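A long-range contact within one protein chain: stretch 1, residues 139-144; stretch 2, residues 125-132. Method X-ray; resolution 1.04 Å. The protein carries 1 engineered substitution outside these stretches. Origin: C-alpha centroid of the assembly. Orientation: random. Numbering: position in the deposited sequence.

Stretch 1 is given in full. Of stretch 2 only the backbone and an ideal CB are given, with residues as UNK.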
ATOM      1  N   VAL A 139     -11.916   2.549  -6.678  1.00 10.56           N
ATOM      2  CA  VAL A 139     -12.107   1.428  -7.586  1.00 11.24           C
ATOM      3  C   VAL A 139     -11.790   0.040  -7.055  1.00 11.14           C
ATOM      4  O   VAL A 139     -12.213  -0.956  -7.645  1.00 12.95           O
ATOM      5  CB  VAL A 139     -11.340   1.661  -8.905  1.00 13.07           C
ATOM      6  CG1 VAL A 139     -11.833   2.923  -9.583  1.00 15.34           C
ATOM      7  CG2 VAL A 139      -9.843   1.745  -8.654  1.00 13.49           C
ATOM      8  N   TRP A 140     -11.117  -0.042  -5.915  1.00  9.85           N
ATOM      9  CA  TRP A 140     -10.794  -1.329  -5.319  1.00  9.32           C
ATOM     10  C   TRP A 140     -10.751  -1.177  -3.818  1.00  8.70           C
ATOM     11  O   TRP A 140     -10.150  -0.234  -3.308  1.00  9.20           O
ATOM     12  CB  TRP A 140      -9.440  -1.871  -5.810  1.00  9.55           C
ATOM     13  CG  TRP A 140      -9.052  -3.092  -5.041  1.00  9.59           C
ATOM     14  CD1 TRP A 140      -8.201  -3.156  -3.977  1.00 10.06           C
ATOM     15  CD2 TRP A 140      -9.556  -4.413  -5.232  1.00  9.84           C
ATOM     16  NE1 TRP A 140      -8.132  -4.445  -3.502  1.00 11.06           N
ATOM     17  CE2 TRP A 140      -8.957  -5.235  -4.255  1.00 10.76           C
ATOM     18  CE3 TRP A 140     -10.459  -4.982  -6.136  1.00 11.11           C
ATOM     19  CZ2 TRP A 140      -9.221  -6.594  -4.162  1.00 12.98           C
ATOM     20  CZ3 TRP A 140     -10.725  -6.332  -6.040  1.00 12.61           C
ATOM     21  CH2 TRP A 140     -10.108  -7.124  -5.059  1.00 13.53           C
ATOM     22  N   GLY A 141     -11.313  -2.152  -3.113  1.00  9.86           N
ATOM     23  CA  GLY A 141     -11.175  -2.194  -1.676  1.00 10.90           C
ATOM     24  C   GLY A 141     -12.163  -1.332  -0.929  1.00 10.09           C
ATOM     25  O   GLY A 141     -13.019  -0.661  -1.509  1.00 11.76           O
ATOM     26  N   THR A 142     -12.095  -1.471   0.387  1.00 10.73           N
ATOM     27  CA  THR A 142     -12.923  -0.736   1.329  1.00 11.69           C
ATOM     28  C   THR A 142     -12.076   0.040   2.324  1.00 10.40           C
ATOM     29  O   THR A 142     -11.304  -0.578   3.051  1.00 11.47           O
ATOM     30  CB  THR A 142     -13.855  -1.690   2.071  1.00 13.83           C
ATOM     31  OG1 THR A 142     -14.568  -2.486   1.112  1.00 15.95           O
ATOM     32  CG2 THR A 142     -14.851  -0.911   2.919  1.00 17.25           C
ATOM     33  N   PRO A 143     -12.164   1.372   2.353  1.00 10.68           N
ATOM     34  CA  PRO A 143     -11.423   2.126   3.367  1.00 10.97           C
ATOM     35  C   PRO A 143     -12.078   1.993   4.739  1.00  9.88           C
ATOM     36  O   PRO A 143     -13.200   1.498   4.842  1.00 11.21           O
ATOM     37  CB  PRO A 143     -11.524   3.564   2.863  1.00 13.37           C
ATOM     38  CG  PRO A 143     -12.851   3.605   2.203  1.00 14.69           C
ATOM     39  CD  PRO A 143     -13.008   2.258   1.531  1.00 12.13           C
ATOM     40  N   PRO A 144     -11.376   2.413   5.799  1.00 10.16           N
ATOM     41  CA  PRO A 144     -11.988   2.370   7.131  1.00 11.72           C
ATOM     42  C   PRO A 144     -13.346   3.078   7.142  1.00 13.32           C
ATOM     43  O   PRO A 144     -13.464   4.197   6.640  1.00 17.42           O
ATOM     44  CB  PRO A 144     -10.979   3.126   8.002  1.00 13.81           C
ATOM     45  CG  PRO A 144      -9.671   2.985   7.273  1.00 12.77           C
ATOM     46  CD  PRO A 144     -10.014   2.974   5.819  1.00 11.45           C
ATOM     47  N   UNK A 125      -2.635 -12.501  -1.891  1.00 11.25           N
ATOM     48  CA  UNK A 125      -4.038 -12.703  -2.177  1.00 12.20           C
ATOM     49  C   UNK A 125      -4.712 -11.366  -2.430  1.00 10.64           C
ATOM     50  O   UNK A 125      -4.294 -10.333  -1.910  1.00 10.35           O
ATOM     51  CB  UNK A 125      -4.724 -13.447  -1.029  1.00 12.20           C
ATOM     52  N   UNK A 126      -5.741 -11.392  -3.269  1.00 10.75           N
ATOM     53  CA  UNK A 126      -6.560 -10.211  -3.489  1.00 10.35           C
ATOM     54  C   UNK A 126      -7.006  -9.725  -2.123  1.00 10.16           C
ATOM     55  O   UNK A 126      -7.470 -10.513  -1.292  1.00 11.44           O
ATOM     56  CB  UNK A 126      -7.753 -10.504  -4.402  1.00 10.35           C
ATOM     57  N   UNK A 127      -6.844  -8.435  -1.876  1.00  9.71           N
ATOM     58  CA  UNK A 127      -7.010  -7.934  -0.521  1.00 10.19           C
ATOM     59  C   UNK A 127      -7.786  -6.637  -0.508  1.00  9.53           C
ATOM     60  O   UNK A 127      -7.307  -5.618  -1.003  1.00 11.14           O
ATOM     61  CB  UNK A 127      -5.648  -7.737   0.148  1.00 10.19           C
ATOM     62  N   UNK A 128      -8.948  -6.653   0.128  1.00 10.72           N
ATOM     63  CA  UNK A 128      -9.842  -5.516   0.096  1.00 12.82           C
ATOM     64  C   UNK A 128      -9.564  -4.428   1.113  1.00 11.22           C
ATOM     65  O   UNK A 128     -10.246  -3.400   1.104  1.00 13.72           O
ATOM     66  CB  UNK A 128     -11.276  -6.011   0.290  1.00 12.82           C
ATOM     67  N   UNK A 129      -8.588  -4.627   1.996  1.00  9.11           N
ATOM     68  CA  UNK A 129      -8.303  -3.606   3.008  1.00  9.37           C
ATOM     69  C   UNK A 129      -7.196  -2.636   2.609  1.00  8.58           C
ATOM     70  O   UNK A 129      -6.831  -1.768   3.394  1.00  9.43           O
ATOM     71  CB  UNK A 129      -7.922  -4.285   4.325  1.00  9.37           C
ATOM     72  N   UNK A 130      -6.684  -2.786   1.393  1.00  8.53           N
ATOM     73  CA  UNK A 130      -5.818  -1.793   0.769  1.00  8.87           C
ATOM     74  C   UNK A 130      -6.602  -1.280  -0.422  1.00  8.18           C
ATOM     75  O   UNK A 130      -7.071  -2.066  -1.240  1.00 10.67           O
ATOM     76  CB  UNK A 130      -4.459  -2.367   0.364  1.00  8.87           C
ATOM     77  N   UNK A 131      -6.745   0.031  -0.525  1.00  7.84           N
ATOM     78  CA  UNK A 131      -7.626   0.627  -1.522  1.00  8.08           C
ATOM     79  C   UNK A 131      -6.860   1.176  -2.715  1.00  7.48           C
ATOM     80  O   UNK A 131      -5.667   1.511  -2.622  1.00  8.27           O
ATOM     81  CB  UNK A 131      -8.458   1.743  -0.886  1.00  8.08           C
ATOM     82  N   UNK A 132      -7.543   1.199  -3.855  1.00  7.72           N
ATOM     83  CA  UNK A 132      -7.096   1.960  -5.016  1.00  7.90           C
ATOM     84  C   UNK A 132      -8.141   2.989  -5.404  1.00  7.66           C
ATOM     85  O   UNK A 132      -9.345   2.694  -5.419  1.00  8.84           O
ATOM     86  CB  UNK A 132      -6.802   1.030  -6.195  1.00  7.90           C
TER

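At position 125 the backbone is extended (phi/psi -143/150), and no atom of stretch 1 lies within 5.5 Å of the ideal CB. Stretch 1 therefore sets no preference, and almost any side chain would suit. The deposited residue is Gln125, which makes no contact here.

Position 126 has its CB sideways to stretch 1, with the ideal CB 4.2 Å from CH2 of Trp140, at the far end of the indole. A small or polar residue would fit, as would a longer one lying along the indole. It is Asp126, whose CB keeps that contact, while its carboxylate is hydrogen-bonded elsewhere in the structure.

At position 127 the CB points away, so the side chain is unconstrained by stretch 1; the backbone does the work. NE1 of Trp140 donates a hydrogen bond to the carbonyl O of 127 (2.9 Å, N-H...O angle 153°), and the acceptor lies near the ring plane, where the indole N-H points. Any residue but proline, whose phi the -137° here excludes, could present this carbonyl. The residue is Tyr127, whose CA-to-CB bond points away from stretch 1; its OH is hydrogen-bonded elsewhere in the structure.

Position 128 follows as the second residue of a type I turn running from 127 to 130. Its phi/psi of -84/-4 does not demand glycine, and an ideal CB would stay 4.3 Å from CA of Gly141 and 4.9 Å from CZ2 of Trp140, so there is room for one. Small residues, polar ones among them, would suit. The deposited Gly128 is thus not forced by this contact. Its O accepts a hydrogen bond from N of Thr142 (2.8 Å, 169°), nearly linear.

Position 129 completes the turn's central pair at -95/3, with its CB away and the ideal CB 5.2 Å from O of Thr142. A polar or charged residue would be at ease. Lys129 extends from it, with chi2 to chi4 all t.

Position 130 also turns its CB away; its extended phi/psi of -115/128 suits beta-branched residues among many others. Its O is 3.2 Å from CD1 of Trp140, near the plane of the ring. The residue is Val130 (chi1 t), its side chain beyond contact with stretch 1.

At position 131 the CB is sideways, and the ideal CB lies 3.6 Å from O of Trp140 and 4.9 Å from N of Pro143. A short or beta-branched residue could place a methyl against the chain there. Thr131, in rotamer p, does so: its CG2 comes within 3.5 Å of N of Pro143, and its OG1 is hydrogen-bonded elsewhere in the structure.

Position 132 pairs antiparallel with Trp140, and both side chains share one face of the sheet. N of 132 donates to O of Trp140 (3.0 Å), while O of 132 accepts from N of Val139 (2.9 Å) and N of Trp140 (3.3 Å). With the ideal CB 3.9 Å from CB of Trp140 and 4.0 Å from CG2 of Val139, leucine, isoleucine, valine or methionine would suit. Leu132 takes the place, its CB 3.9 Å from both CB of Trp140 and CG2 of Val139.

Stretch 2, residues 125-132: QDYGKVTL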
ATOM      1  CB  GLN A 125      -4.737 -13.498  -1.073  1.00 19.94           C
ATOM      2  CG  GLN A 125      -5.006 -12.746   0.197  1.00 21.42           C
ATOM      3  CD  GLN A 125      -5.660 -13.631   1.243  1.00 25.86           C
ATOM      4  OE1 GLN A 125      -5.170 -14.721   1.539  1.00 26.55           O
ATOM      5  NE2 GLN A 125      -6.778 -13.175   1.793  1.00 27.97           N
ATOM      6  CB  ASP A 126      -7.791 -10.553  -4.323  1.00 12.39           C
ATOM      7  CG  ASP A 126      -7.454 -10.952  -5.748  1.00 12.45           C
ATOM      8  OD1 ASP A 126      -6.277 -10.903  -6.149  1.00 13.64           O
ATOM      9  OD2 ASP A 126      -8.399 -11.313  -6.485  1.00 15.75           O
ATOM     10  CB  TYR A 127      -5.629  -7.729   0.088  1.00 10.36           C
ATOM     11  CG  TYR A 127      -5.588  -7.411   1.568  1.00 10.04           C
ATOM     12  CD1 TYR A 127      -6.185  -8.246   2.494  1.00 11.31           C
ATOM     13  CD2 TYR A 127      -4.916  -6.287   2.039  1.00 10.13           C
ATOM     14  CE1 TYR A 127      -6.116  -7.974   3.848  1.00 10.79           C
ATOM     15  CE2 TYR A 127      -4.833  -6.009   3.395  1.00 10.60           C
ATOM     16  CZ  TYR A 127      -5.443  -6.857   4.292  1.00  9.86           C
ATOM     17  OH  TYR A 127      -5.384  -6.616   5.640  1.00 11.68           O
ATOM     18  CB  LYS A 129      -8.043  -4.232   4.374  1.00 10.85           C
ATOM     19  CG  LYS A 129      -9.274  -4.912   4.951  1.00 14.11           C
ATOM     20  CD  LYS A 129      -8.982  -5.542   6.304  1.00 20.24           C
ATOM     21  CE  LYS A 129     -10.218  -6.224   6.868  1.00 27.05           C
ATOM     22  NZ  LYS A 129      -9.924  -6.914   8.157  1.00 33.68           N
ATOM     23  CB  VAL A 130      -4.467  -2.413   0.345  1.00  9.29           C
ATOM     24  CG1 VAL A 130      -3.637  -1.450  -0.502  1.00 10.22           C
ATOM     25  CG2 VAL A 130      -3.697  -2.849   1.579  1.00  9.76           C
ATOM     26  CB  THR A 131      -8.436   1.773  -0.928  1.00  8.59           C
ATOM     27  OG1 THR A 131      -7.519   2.677  -0.307  1.00  8.36           O
ATOM     28  CG2 THR A 131      -9.465   1.262   0.085  1.00  9.82           C
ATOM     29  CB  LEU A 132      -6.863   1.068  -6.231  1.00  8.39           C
ATOM     30  CG  LEU A 132      -5.809  -0.017  -6.098  1.00  8.77           C
ATOM     31  CD1 LEU A 132      -5.792  -0.887  -7.347  1.00 10.12           C
ATOM     32  CD2 LEU A 132      -4.438   0.591  -5.821  1.00  9.29           C
TER
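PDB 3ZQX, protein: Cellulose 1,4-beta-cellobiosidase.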